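Local coordinates for Lmo1499 protein (Listeria monocytogenes, PDB 4IIW), which probably cuts nascent peptidoglycan strands endolytically, as a membrane-anchored lytic transglycosylase that ends their elongation, at residues 35-40 against 87-92; 41-46 against 83-88; 47-52 against 67-72; 75-80 against 95-100. All blocks are in the same frame, centred on the assembly; numbering follows the deposited sequence.

Contact 1 (35-40 against 87-92)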
loop_
_atom_site.group_PDB
_atom_site.type_symbol
_atom_site.label_atom_id
_atom_site.label_comp_id
_atom_site.label_asym_id
_atom_site.label_seq_id
_atom_site.Cartn_x
_atom_site.Cartn_y
_atom_site.Cartn_z
ATOM N N SER B 35 22.917 0.448 -23.656
ATOM C CA SER B 35 21.696 1.201 -23.236
ATOM C C SER B 35 21.222 0.796 -21.812
ATOM O O SER B 35 20.855 1.662 -21.011
ATOM C CB SER B 35 20.584 1.008 -24.278
ATOM O OG SER B 35 19.486 1.874 -24.041
ATOM N N LYS B 36 21.240 -0.511 -21.516
ATOM C CA LYS B 36 20.853 -1.066 -20.188
ATOM C C LYS B 36 21.826 -2.171 -19.750
ATOM O O LYS B 36 22.409 -2.860 -20.592
ATOM C CB LYS B 36 19.420 -1.633 -20.221
ATOM C CG LYS B 36 18.309 -0.587 -20.104
ATOM C CD LYS B 36 17.086 -0.953 -20.947
ATOM C CE LYS B 36 17.418 -0.797 -22.453
ATOM N NZ LYS B 36 16.269 -1.023 -23.368
ATOM N N GLU B 37 21.991 -2.336 -18.435
ATOM C CA GLU B 37 22.873 -3.380 -17.888
ATOM C C GLU B 37 22.009 -4.582 -17.490
ATOM O O GLU B 37 20.919 -4.420 -16.940
ATOM C CB GLU B 37 23.712 -2.843 -16.716
ATOM C CG GLU B 37 22.922 -2.466 -15.459
ATOM C CD GLU B 37 23.706 -1.574 -14.497
ATOM O OE1 GLU B 37 23.463 -1.663 -13.275
ATOM O OE2 GLU B 37 24.558 -0.780 -14.964
ATOM N N LYS B 38 22.500 -5.783 -17.777
ATOM C CA LYS B 38 21.741 -7.013 -17.541
ATOM C C LYS B 38 22.316 -7.878 -16.416
ATOM O O LYS B 38 23.491 -8.223 -16.419
ATOM C CB LYS B 38 21.649 -7.790 -18.863
ATOM C CG LYS B 38 20.741 -7.087 -19.905
ATOM C CD LYS B 38 21.177 -7.326 -21.360
ATOM C CE LYS B 38 22.484 -6.569 -21.682
ATOM N NZ LYS B 38 22.875 -6.612 -23.119
ATOM N N ILE B 39 21.465 -8.204 -15.451
ATOM C CA ILE B 39 21.844 -9.016 -14.304
ATOM C C ILE B 39 21.127 -10.354 -14.406
ATOM O O ILE B 39 19.902 -10.407 -14.534
ATOM C CB ILE B 39 21.421 -8.350 -12.952
ATOM C CG1 ILE B 39 21.920 -6.892 -12.877
ATOM C CG2 ILE B 39 21.941 -9.170 -11.792
ATOM C CD1 ILE B 39 21.419 -6.101 -11.682
ATOM N N THR B 40 21.877 -11.438 -14.354
ATOM C CA THR B 40 21.255 -12.737 -14.422
ATOM C C THR B 40 20.963 -13.193 -13.002
ATOM O O THR B 40 21.857 -13.202 -12.163
ATOM C CB THR B 40 22.155 -13.769 -15.141
ATOM O OG1 THR B 40 23.308 -14.035 -14.334
ATOM C CG2 THR B 40 22.589 -13.258 -16.535
ATOM N N LEU B 87 17.405 -9.935 -16.089
ATOM C CA LEU B 87 16.654 -8.786 -15.646
ATOM C C LEU B 87 17.579 -7.586 -15.613
ATOM O O LEU B 87 18.799 -7.720 -15.591
ATOM C CB LEU B 87 16.099 -9.046 -14.236
ATOM C CG LEU B 87 15.304 -10.343 -14.047
ATOM C CD1 LEU B 87 14.979 -10.565 -12.591
ATOM C CD2 LEU B 87 14.033 -10.340 -14.894
ATOM N N SER B 88 16.980 -6.413 -15.592
ATOM C CA SER B 88 17.712 -5.169 -15.568
ATOM C C SER B 88 17.290 -4.369 -14.330
ATOM O O SER B 88 16.152 -4.490 -13.878
ATOM C CB SER B 88 17.387 -4.397 -16.844
ATOM O OG SER B 88 18.080 -3.171 -16.889
ATOM N N PRO B 89 18.205 -3.575 -13.749
ATOM C CA PRO B 89 17.717 -2.778 -12.641
ATOM C C PRO B 89 16.793 -1.689 -13.187
ATOM O O PRO B 89 16.888 -1.312 -14.353
ATOM C CB PRO B 89 18.992 -2.179 -12.018
ATOM C CG PRO B 89 20.131 -2.588 -12.903
ATOM C CD PRO B 89 19.565 -3.187 -14.146
ATOM N N ALA B 90 15.882 -1.221 -12.352
ATOM C CA ALA B 90 14.912 -0.200 -12.747
ATOM C C ALA B 90 13.872 -0.752 -13.724
ATOM O O ALA B 90 12.990 -0.007 -14.163
ATOM C CB ALA B 90 15.605 1.032 -13.326
HETATM N N MSE B 91 13.993 -2.041 -14.069
HETATM C CA MSE B 91 13.030 -2.724 -14.922
HETATM C C MSE B 91 11.721 -2.649 -14.155
HETATM O O MSE B 91 11.655 -2.995 -12.977
HETATM C CB MSE B 91 13.459 -4.185 -15.175
HETATM C CG MSE B 91 12.444 -5.083 -15.913
HETATM SE SE MSE B 91 13.127 -6.871 -16.455
HETATM C CE MSE B 91 14.330 -6.266 -17.849
ATOM N N ASN B 92 10.701 -2.130 -14.814
ATOM C CA ASN B 92 9.397 -1.979 -14.229
ATOM C C ASN B 92 8.984 -3.292 -13.570
ATOM O O ASN B 92 9.151 -4.352 -14.162
ATOM C CB ASN B 92 8.401 -1.584 -15.321
ATOM C CG ASN B 92 6.988 -1.545 -14.819
ATOM O OD1 ASN B 92 6.179 -2.408 -15.176
ATOM N ND2 ASN B 92 6.686 -0.583 -13.929
#

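Contact 2 (41-46 against 83-88)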
loop_
_atom_site.group_PDB
_atom_site.type_symbol
_atom_site.label_atom_id
_atom_site.label_comp_id
_atom_site.label_asym_id
_atom_site.label_seq_id
_atom_site.Cartn_x
_atom_site.Cartn_y
_atom_site.Cartn_z
ATOM N N VAL B 41 19.710 -13.540 -12.728
ATOM C CA VAL B 41 19.329 -14.017 -11.404
ATOM C C VAL B 41 18.849 -15.454 -11.531
ATOM O O VAL B 41 18.329 -15.846 -12.567
ATOM C CB VAL B 41 18.205 -13.143 -10.709
ATOM C CG1 VAL B 41 18.450 -11.645 -10.941
ATOM C CG2 VAL B 41 16.822 -13.514 -11.195
ATOM N N GLU B 42 19.003 -16.224 -10.456
ATOM C CA GLU B 42 18.603 -17.619 -10.438
ATOM C C GLU B 42 17.581 -17.881 -9.348
ATOM O O GLU B 42 17.841 -17.634 -8.170
ATOM C CB GLU B 42 19.819 -18.494 -10.211
ATOM C CG GLU B 42 20.916 -18.238 -11.218
ATOM C CD GLU B 42 22.022 -19.288 -11.165
ATOM O OE1 GLU B 42 22.422 -19.672 -10.040
ATOM O OE2 GLU B 42 22.492 -19.712 -12.251
ATOM N N ILE B 43 16.418 -18.384 -9.751
ATOM C CA ILE B 43 15.355 -18.705 -8.813
ATOM C C ILE B 43 15.286 -20.220 -8.695
ATOM O O ILE B 43 14.872 -20.888 -9.636
ATOM C CB ILE B 43 13.986 -18.178 -9.283
ATOM C CG1 ILE B 43 14.062 -16.685 -9.605
ATOM C CG2 ILE B 43 12.957 -18.440 -8.235
ATOM C CD1 ILE B 43 14.675 -15.857 -8.514
ATOM N N PRO B 44 15.707 -20.764 -7.545
ATOM C CA PRO B 44 15.675 -22.200 -7.383
ATOM C C PRO B 44 14.268 -22.755 -7.276
ATOM O O PRO B 44 13.369 -22.067 -6.844
ATOM C CB PRO B 44 16.435 -22.437 -6.061
ATOM C CG PRO B 44 17.115 -21.154 -5.727
ATOM C CD PRO B 44 16.340 -20.080 -6.400
ATOM N N ALA B 45 14.097 -24.009 -7.667
ATOM C CA ALA B 45 12.810 -24.673 -7.553
ATOM C C ALA B 45 12.329 -24.591 -6.101
ATOM O O ALA B 45 13.130 -24.651 -5.169
ATOM C CB ALA B 45 12.925 -26.134 -7.984
ATOM N N GLY B 46 11.019 -24.457 -5.925
ATOM C CA GLY B 46 10.424 -24.400 -4.596
ATOM C C GLY B 46 10.710 -23.115 -3.837
ATOM O O GLY B 46 10.678 -23.100 -2.617
ATOM N N GLY B 83 13.901 -20.801 -12.319
ATOM C CA GLY B 83 14.825 -20.761 -13.471
ATOM C C GLY B 83 15.766 -19.571 -13.507
ATOM O O GLY B 83 15.869 -18.800 -12.544
ATOM N N ASN B 84 16.446 -19.415 -14.630
ATOM C CA ASN B 84 17.402 -18.324 -14.829
ATOM C C ASN B 84 16.810 -17.243 -15.732
ATOM O O ASN B 84 16.342 -17.536 -16.829
ATOM C CB ASN B 84 18.700 -18.869 -15.426
ATOM C CG ASN B 84 19.337 -19.944 -14.552
ATOM O OD1 ASN B 84 19.201 -19.925 -13.324
ATOM N ND2 ASN B 84 20.025 -20.888 -15.180
ATOM N N TYR B 85 16.839 -15.996 -15.251
ATOM C CA TYR B 85 16.284 -14.843 -15.959
ATOM C C TYR B 85 17.314 -13.720 -16.155
ATOM O O TYR B 85 18.207 -13.549 -15.330
ATOM C CB TYR B 85 15.122 -14.276 -15.137
ATOM C CG TYR B 85 13.970 -15.239 -14.928
ATOM C CD1 TYR B 85 12.893 -15.270 -15.821
ATOM C CD2 TYR B 85 13.953 -16.125 -13.845
ATOM C CE1 TYR B 85 11.835 -16.147 -15.641
ATOM C CE2 TYR B 85 12.882 -17.015 -13.655
ATOM C CZ TYR B 85 11.832 -17.012 -14.558
ATOM O OH TYR B 85 10.790 -17.889 -14.414
ATOM N N GLU B 86 17.204 -12.974 -17.261
ATOM C CA GLU B 86 18.033 -11.773 -17.467
ATOM C C GLU B 86 17.149 -10.574 -17.218
ATOM O O GLU B 86 16.260 -10.256 -18.007
ATOM C CB GLU B 86 18.703 -11.687 -18.841
ATOM C CG GLU B 86 20.024 -12.453 -18.897
ATOM C CD GLU B 86 20.781 -12.287 -20.213
ATOM O OE1 GLU B 86 21.628 -13.160 -20.513
ATOM O OE2 GLU B 86 20.532 -11.299 -20.947
ATOM N N LEU B 87 17.405 -9.935 -16.089
ATOM C CA LEU B 87 16.654 -8.786 -15.646
ATOM C C LEU B 87 17.579 -7.586 -15.613
ATOM O O LEU B 87 18.799 -7.720 -15.591
ATOM C CB LEU B 87 16.099 -9.046 -14.236
ATOM C CG LEU B 87 15.304 -10.343 -14.047
ATOM C CD1 LEU B 87 14.979 -10.565 -12.591
ATOM C CD2 LEU B 87 14.033 -10.340 -14.894
ATOM N N SER B 88 16.980 -6.413 -15.592
ATOM C CA SER B 88 17.712 -5.169 -15.568
ATOM C C SER B 88 17.290 -4.369 -14.330
ATOM O O SER B 88 16.152 -4.490 -13.878
ATOM C CB SER B 88 17.387 -4.397 -16.844
ATOM O OG SER B 88 18.080 -3.171 -16.889
#

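Contact 3 (47-52 against 67-72). With SO4 (sulfate ion), chain N.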
loop_
_atom_site.group_PDB
_atom_site.type_symbol
_atom_site.label_atom_id
_atom_site.label_comp_id
_atom_site.label_asym_id
_atom_site.label_seq_id
_atom_site.Cartn_x
_atom_site.Cartn_y
_atom_site.Cartn_z
ATOM N N SER B 47 11.012 -22.036 -4.547
ATOM C CA SER B 47 11.279 -20.778 -3.892
ATOM C C SER B 47 9.966 -20.108 -3.552
ATOM O O SER B 47 9.074 -20.067 -4.380
ATOM C CB SER B 47 12.112 -19.877 -4.791
ATOM O OG SER B 47 13.399 -20.426 -4.960
ATOM N N SER B 48 9.838 -19.618 -2.325
ATOM C CA SER B 48 8.643 -18.884 -1.901
ATOM C C SER B 48 8.708 -17.469 -2.455
ATOM O O SER B 48 9.718 -17.047 -3.036
ATOM C CB SER B 48 8.584 -18.790 -0.375
ATOM O OG SER B 48 9.665 -17.995 0.099
ATOM N N ILE B 49 7.646 -16.716 -2.257
ATOM C CA ILE B 49 7.626 -15.334 -2.716
ATOM C C ILE B 49 8.711 -14.532 -1.972
ATOM O O ILE B 49 9.436 -13.746 -2.565
ATOM C CB ILE B 49 6.234 -14.714 -2.530
ATOM C CG1 ILE B 49 5.219 -15.488 -3.377
ATOM C CG2 ILE B 49 6.252 -13.250 -2.930
ATOM C CD1 ILE B 49 3.773 -15.075 -3.121
ATOM N N SER B 50 8.862 -14.761 -0.686
ATOM C CA SER B 50 9.909 -14.052 0.038
ATOM C C SER B 50 11.255 -14.449 -0.539
ATOM O O SER B 50 12.111 -13.601 -0.770
ATOM C CB SER B 50 9.827 -14.332 1.536
ATOM O OG SER B 50 8.676 -13.698 2.091
ATOM N N ASP B 51 11.438 -15.739 -0.797
ATOM C CA ASP B 51 12.678 -16.188 -1.395
ATOM C C ASP B 51 13.016 -15.388 -2.644
ATOM O O ASP B 51 14.120 -14.871 -2.759
ATOM C CB ASP B 51 12.612 -17.670 -1.743
ATOM C CG ASP B 51 12.671 -18.544 -0.530
ATOM O OD1 ASP B 51 13.294 -18.102 0.451
ATOM O OD2 ASP B 51 12.117 -19.670 -0.560
ATOM N N ILE B 52 12.044 -15.266 -3.548
ATOM C CA ILE B 52 12.234 -14.554 -4.815
ATOM C C ILE B 52 12.528 -13.072 -4.636
ATOM O O ILE B 52 13.450 -12.523 -5.255
ATOM C CB ILE B 52 10.993 -14.705 -5.712
ATOM C CG1 ILE B 52 10.821 -16.167 -6.148
ATOM C CG2 ILE B 52 11.098 -13.830 -6.948
ATOM C CD1 ILE B 52 9.480 -16.472 -6.768
ATOM N N ILE B 67 8.382 -4.686 -0.459
ATOM C CA ILE B 67 7.528 -3.979 -1.382
ATOM C C ILE B 67 7.244 -4.860 -2.619
ATOM O O ILE B 67 6.127 -4.883 -3.151
ATOM C CB ILE B 67 8.129 -2.626 -1.696
ATOM C CG1 ILE B 67 7.998 -1.746 -0.438
ATOM C CG2 ILE B 67 7.440 -2.011 -2.888
ATOM C CD1 ILE B 67 8.862 -0.456 -0.397
ATOM N N PHE B 68 8.228 -5.634 -3.037
ATOM C CA PHE B 68 8.015 -6.545 -4.141
ATOM C C PHE B 68 7.054 -7.684 -3.734
ATOM O O PHE B 68 6.211 -8.085 -4.513
ATOM C CB PHE B 68 9.345 -7.095 -4.616
ATOM C CG PHE B 68 9.248 -7.922 -5.848
ATOM C CD1 PHE B 68 9.088 -9.294 -5.769
ATOM C CD2 PHE B 68 9.331 -7.333 -7.090
ATOM C CE1 PHE B 68 8.982 -10.066 -6.915
ATOM C CE2 PHE B 68 9.234 -8.103 -8.238
ATOM C CZ PHE B 68 9.065 -9.478 -8.144
ATOM N N SER B 69 7.195 -8.214 -2.526
ATOM C CA SER B 69 6.299 -9.261 -2.065
ATOM C C SER B 69 4.872 -8.749 -2.032
ATOM O O SER B 69 3.930 -9.481 -2.369
ATOM C CB SER B 69 6.675 -9.753 -0.674
ATOM O OG SER B 69 7.888 -10.469 -0.735
ATOM N N PHE B 70 4.716 -7.494 -1.627
ATOM C CA PHE B 70 3.401 -6.892 -1.561
ATOM C C PHE B 70 2.816 -6.766 -2.962
ATOM O O PHE B 70 1.644 -6.998 -3.162
ATOM C CB PHE B 70 3.469 -5.511 -0.885
ATOM C CG PHE B 70 2.137 -4.825 -0.792
ATOM C CD1 PHE B 70 1.261 -5.114 0.240
ATOM C CD2 PHE B 70 1.752 -3.898 -1.744
ATOM C CE1 PHE B 70 0.039 -4.497 0.308
ATOM C CE2 PHE B 70 0.528 -3.275 -1.671
ATOM C CZ PHE B 70 -0.323 -3.572 -0.651
ATOM N N TYR B 71 3.638 -6.405 -3.938
ATOM C CA TYR B 71 3.136 -6.259 -5.305
ATOM C C TYR B 71 2.556 -7.576 -5.797
ATOM O O TYR B 71 1.430 -7.632 -6.350
ATOM C CB TYR B 71 4.253 -5.808 -6.242
ATOM C CG TYR B 71 3.801 -5.624 -7.655
ATOM C CD1 TYR B 71 3.608 -6.711 -8.487
ATOM C CD2 TYR B 71 3.591 -4.356 -8.175
ATOM C CE1 TYR B 71 3.193 -6.547 -9.789
ATOM C CE2 TYR B 71 3.178 -4.175 -9.475
ATOM C CZ TYR B 71 2.977 -5.272 -10.285
ATOM O OH TYR B 71 2.552 -5.103 -11.596
ATOM N N VAL B 72 3.342 -8.631 -5.589
ATOM C CA VAL B 72 2.985 -9.981 -6.048
ATOM C C VAL B 72 1.674 -10.450 -5.433
ATOM O O VAL B 72 0.814 -10.993 -6.111
ATOM C CB VAL B 72 4.097 -10.981 -5.684
ATOM C CG1 VAL B 72 3.671 -12.392 -5.979
ATOM C CG2 VAL B 72 5.388 -10.638 -6.406
HETATM S S SO4 N . 4.739 -18.602 -0.541
HETATM O O1 SO4 N . 3.476 -18.680 -1.270
HETATM O O2 SO4 N . 4.606 -17.647 0.566
HETATM O O3 SO4 N . 5.111 -19.925 -0.031
HETATM O O4 SO4 N . 5.744 -18.113 -1.473
HETATM O O HOH W 1 8.748 -10.826 1.991
#

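Contact 4 (75-80 against 95-100)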
loop_
_atom_site.group_PDB
_atom_site.type_symbol
_atom_site.label_atom_id
_atom_site.label_comp_id
_atom_site.label_asym_id
_atom_site.label_seq_id
_atom_site.Cartn_x
_atom_site.Cartn_y
_atom_site.Cartn_z
ATOM N N ASN B 75 -1.561 -8.096 -6.570
ATOM C CA ASN B 75 -1.992 -8.403 -7.924
ATOM C C ASN B 75 -2.300 -9.889 -8.102
ATOM O O ASN B 75 -2.900 -10.294 -9.114
ATOM C CB ASN B 75 -0.915 -7.966 -8.897
ATOM C CG ASN B 75 -0.757 -6.465 -8.931
ATOM O OD1 ASN B 75 -1.645 -5.773 -9.407
ATOM N ND2 ASN B 75 0.378 -5.950 -8.433
ATOM N N ASN B 76 -1.907 -10.683 -7.100
ATOM C CA ASN B 76 -2.116 -12.136 -7.077
ATOM C C ASN B 76 -1.338 -12.887 -8.155
ATOM O O ASN B 76 -1.790 -13.897 -8.654
ATOM C CB ASN B 76 -3.596 -12.507 -7.151
ATOM C CG ASN B 76 -3.873 -13.876 -6.550
ATOM O OD1 ASN B 76 -3.219 -14.267 -5.581
ATOM N ND2 ASN B 76 -4.868 -14.594 -7.093
ATOM N N ASP B 77 -0.148 -12.388 -8.451
ATOM C CA ASP B 77 0.763 -12.959 -9.442
ATOM C C ASP B 77 1.688 -13.963 -8.771
ATOM O O ASP B 77 2.921 -13.808 -8.786
ATOM C CB ASP B 77 1.621 -11.826 -10.045
ATOM C CG ASP B 77 0.784 -10.775 -10.828
ATOM O OD1 ASP B 77 -0.255 -11.130 -11.414
ATOM O OD2 ASP B 77 1.189 -9.595 -10.881
ATOM N N THR B 78 1.103 -14.999 -8.180
ATOM C CA THR B 78 1.883 -15.976 -7.423
ATOM C C THR B 78 2.461 -17.143 -8.243
ATOM O O THR B 78 3.290 -17.898 -7.732
ATOM C CB THR B 78 1.041 -16.574 -6.267
ATOM O OG1 THR B 78 -0.120 -17.223 -6.805
ATOM C CG2 THR B 78 0.617 -15.488 -5.310
ATOM N N ASN B 79 2.030 -17.293 -9.488
ATOM C CA ASN B 79 2.521 -18.361 -10.357
ATOM C C ASN B 79 3.905 -18.056 -10.971
ATOM O O ASN B 79 4.068 -18.073 -12.185
ATOM C CB ASN B 79 1.488 -18.645 -11.474
ATOM C CG ASN B 79 1.163 -17.394 -12.339
ATOM O OD1 ASN B 79 1.296 -16.254 -11.897
ATOM N ND2 ASN B 79 0.729 -17.628 -13.571
ATOM N N LEU B 80 4.910 -17.817 -10.132
ATOM C CA LEU B 80 6.248 -17.464 -10.616
ATOM C C LEU B 80 7.142 -18.710 -10.837
ATOM O O LEU B 80 7.487 -19.435 -9.896
ATOM C CB LEU B 80 6.908 -16.488 -9.651
ATOM C CG LEU B 80 6.097 -15.244 -9.191
ATOM C CD1 LEU B 80 6.871 -14.450 -8.125
ATOM C CD2 LEU B 80 5.707 -14.323 -10.325
ATOM N N GLN B 95 7.026 -5.872 -15.575
ATOM C CA GLN B 95 7.781 -6.665 -16.534
ATOM C C GLN B 95 8.495 -7.792 -15.831
ATOM O O GLN B 95 8.520 -8.911 -16.339
ATOM C CB GLN B 95 8.816 -5.836 -17.277
ATOM C CG GLN B 95 8.231 -4.711 -18.099
ATOM C CD GLN B 95 9.309 -3.905 -18.790
ATOM O OE1 GLN B 95 9.400 -2.683 -18.603
ATOM N NE2 GLN B 95 10.178 -4.592 -19.557
ATOM N N ILE B 96 9.069 -7.517 -14.661
ATOM C CA ILE B 96 9.815 -8.547 -13.965
ATOM C C ILE B 96 8.894 -9.707 -13.726
ATOM O O ILE B 96 9.140 -10.819 -14.178
ATOM C CB ILE B 96 10.386 -8.085 -12.627
ATOM C CG1 ILE B 96 11.372 -6.931 -12.827
ATOM C CG2 ILE B 96 11.098 -9.230 -11.965
ATOM C CD1 ILE B 96 11.822 -6.251 -11.530
ATOM N N VAL B 97 7.795 -9.411 -13.049
ATOM C CA VAL B 97 6.798 -10.401 -12.680
ATOM C C VAL B 97 6.238 -11.123 -13.895
ATOM O O VAL B 97 6.051 -12.324 -13.875
ATOM C CB VAL B 97 5.700 -9.708 -11.858
ATOM C CG1 VAL B 97 4.517 -10.623 -11.588
ATOM C CG2 VAL B 97 6.322 -9.191 -10.565
ATOM N N LYS B 98 6.038 -10.390 -14.973
ATOM C CA LYS B 98 5.473 -10.960 -16.195
ATOM C C LYS B 98 6.422 -12.009 -16.824
ATOM O O LYS B 98 5.962 -13.034 -17.311
ATOM C CB LYS B 98 5.122 -9.827 -17.165
ATOM C CG LYS B 98 3.694 -9.925 -17.728
ATOM C CD LYS B 98 3.148 -8.519 -18.116
ATOM C CE LYS B 98 1.615 -8.499 -18.271
ATOM N NZ LYS B 98 1.083 -7.123 -18.537
ATOM N N LYS B 99 7.732 -11.757 -16.796
ATOM C CA LYS B 99 8.727 -12.729 -17.284
ATOM C C LYS B 99 8.691 -14.017 -16.463
ATOM O O LYS B 99 8.733 -15.115 -17.011
ATOM C CB LYS B 99 10.157 -12.171 -17.238
ATOM C CG LYS B 99 10.636 -11.386 -18.465
ATOM C CD LYS B 99 12.092 -10.907 -18.260
ATOM C CE LYS B 99 12.782 -10.450 -19.554
ATOM N NZ LYS B 99 13.144 -11.585 -20.448
HETATM N N MSE B 100 8.625 -13.887 -15.149
HETATM C CA MSE B 100 8.577 -15.063 -14.281
HETATM C C MSE B 100 7.255 -15.844 -14.421
HETATM O O MSE B 100 7.256 -17.062 -14.390
HETATM C CB MSE B 100 8.845 -14.668 -12.828
HETATM C CG MSE B 100 10.242 -14.105 -12.611
HETATM SE SE MSE B 100 10.663 -13.593 -10.792
HETATM C CE MSE B 100 12.477 -13.053 -11.080
#

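Contact 1 (35-40 against 87-92)
S88 holds OG trans to its own backbone N (chi1 -180°), which brings the hydroxyl against the chain at 35-40, where OG donates to E37 O over 3.1 Å. E37 has CG set between its backbone N and carbonyl carbon (chi1 67°), and from there the extended side chain passes the ring of P89, crossing it at about a right angle. The carbon part does much of the touching: E37 CG is 3.7 Å from P89 CD, and the carboxylate follows with OE1 3.5 Å from P89 CG. I39 reaches the same ring atom, its CD1 3.9 Å from P89 CG.

Next to these side chains, I39 and L87 make an antiparallel hydrogen-bonded pair, I39 N to L87 O at 2.7 Å and L87 N to I39 O at 3.0 Å. One step further, E37 would face P89, but a proline has no N-H to offer its carbonyl. P89 CD sits 3.3 Å from E37 O instead, while the S88 hydroxyl approaches that oxygen 24° out of the carbonyl plane.

After P89 the chain makes a type II turn from S88 to M91 and reaches N92, the N-cap of helix 93-102. On this turn M91 O accepts a bond from N76 of the second subunit, and I39 and L87 both touch V61. The chemistry implies a ladder that stops at a proline, its last carbonyl served by a serine hydroxyl in place of an amide.

Contact 2 (41-46 against 83-88)
The two-stranded antiparallel sheet of this part of the chain is zipped together here, with V41 and I43 of one strand opposite Y85 and G83 of the other. Both are hydrogen-bonded pairs: V41 N reaches Y85 O at 3.0 Å and Y85 N returns to V41 O at 3.1 Å, while I43 N to G83 O and G83 N to I43 O each measure 2.9 Å. The backbone angles of G83 (phi 138°) are ones that call for glycine.

On the face with V41, I43, Y85 and L87 the packing is apolar. V41 CG2, lying between the backbone N and the carbonyl carbon, meets L87 CD1 at 3.7 Å, and I43 CG1 comes obliquely to the Y85 ring, 4.2 Å from CE2. The phenol OH is hydrogen-bonded to K81 O. The other face is polar: E42 and N84 run side by side with carboxylate and amide planes 14° apart, and N84 OD1 rests 3.2 Å from the aliphatic E42 CG.

I43 continues onto I52 and I55 of helix 49-58, and Y85 onto M100 of helix 93-102. Two strands pairing around an intervening pair of helices is the beta-alpha-alpha-beta arrangement seen in LysM-like domains.

Contact 3 (47-52 against 67-72)
The ring of F68 is approached obliquely by I52, whose CG2 stops 4.3 Å from CE1. V97 of helix 93-102 comes to the ring from the opposite side of its plane, and S53 and L56 of helix 49-58 also touch it, so the phenyl is buried where three helices converge. The contact joins helix 49-58 to helix 65-75, the helical pair of a beta-alpha-alpha-beta unit, through apolar packing. No direct hydrogen bond links 47-52 to 67-72, although S69 OG is hydrogen-bonded to S53 OG one turn further along helix 49-58.

I49 carries the centre of it. Its CG2 branch is trans to the backbone N and rests 3.9 Å from S69 OG, while the CD1 tip meets V72 CG1 at 3.9 Å. The two aliphatic chains slide past each other in opposite directions.

The start of helix 49-58 is closed by a capping box. S48 OG accepts from D51 N at 3.0 Å, and S48 N donates to D51 OD2 at 2.9 Å, meeting that oxygen on its anti side, 27° out of the carboxylate plane. A sulfate, probably from the crystallisation liquor, sits at this same helix end and takes a hydrogen bond from I49 N, though the very short length of that bond is doubtful in detail.

Other subunits border the site: S50 OG is hydrogen-bonded to E57 of the third subunit, and the Y71 ring meets Y74 of the second. One water bridges the two helices, lying 2.9 Å from S50 OG, to which it donates, and 2.9 Å from S69 OG.

Contact 4 (75-80 against 95-100)
L80 leaves the loop with its CB 4.1 Å from M100 CB, already against the flank of helix 93-102. CG lies trans to the carbonyl carbon (chi1 -49°), and the isobutyl group then divides: CD2 settles over the helix, 4.0 Å from M100 CB and 4.1 Å from V97 CG1, while the other branch, CD1, turns to I52 of helix 49-58. L80 crosses both helix side chains obliquely.

D77 is the second point of contact: CB lies 3.5 Å from V97 CG1, and carboxylate oxygen OD2 passes the same methyl at 3.6 Å, the two side chains crossing at about a right angle. The carboxylate has a weak hydrogen bond from Q101 NE2 at OD1. No hydrogen bond joins the two segments directly.

The loop begins where N76, with positive phi, ends helix 65-75 in a Schellman motif, and D77 and N79 are each the centre of an inverse gamma turn. N76 ND2 donates to V61 O of the fourth subunit. V97 also faces helix 65-75, and selenomethionine M100 packs on I52, L56 and L87, so helix 93-102 lies against both preceding helices and strand 83-87.

Overall arrangement
All four contacts build one small N-terminal unit, away from the residue predicted to matter for catalysis. Contacts 1 and 2 share L87 and S88 on one strand pair. Both are partly buried and rest on backbone bonds: contact 1 is the end of the ladder, contact 2 its middle and other end, with an apolar face toward the helices and a polar one behind. Contacts 3 and 4 are buried and held by side-chain packing, with an aromatic ring in contact 3 but aliphatic groups and one aspartate in contact 4. Contact 3 nests within the loop closed by contact 2, whose sheet rests on helix 49-58. A probable hydrogen bond, D77 N to V72 O, joins contact 4 to contact 3.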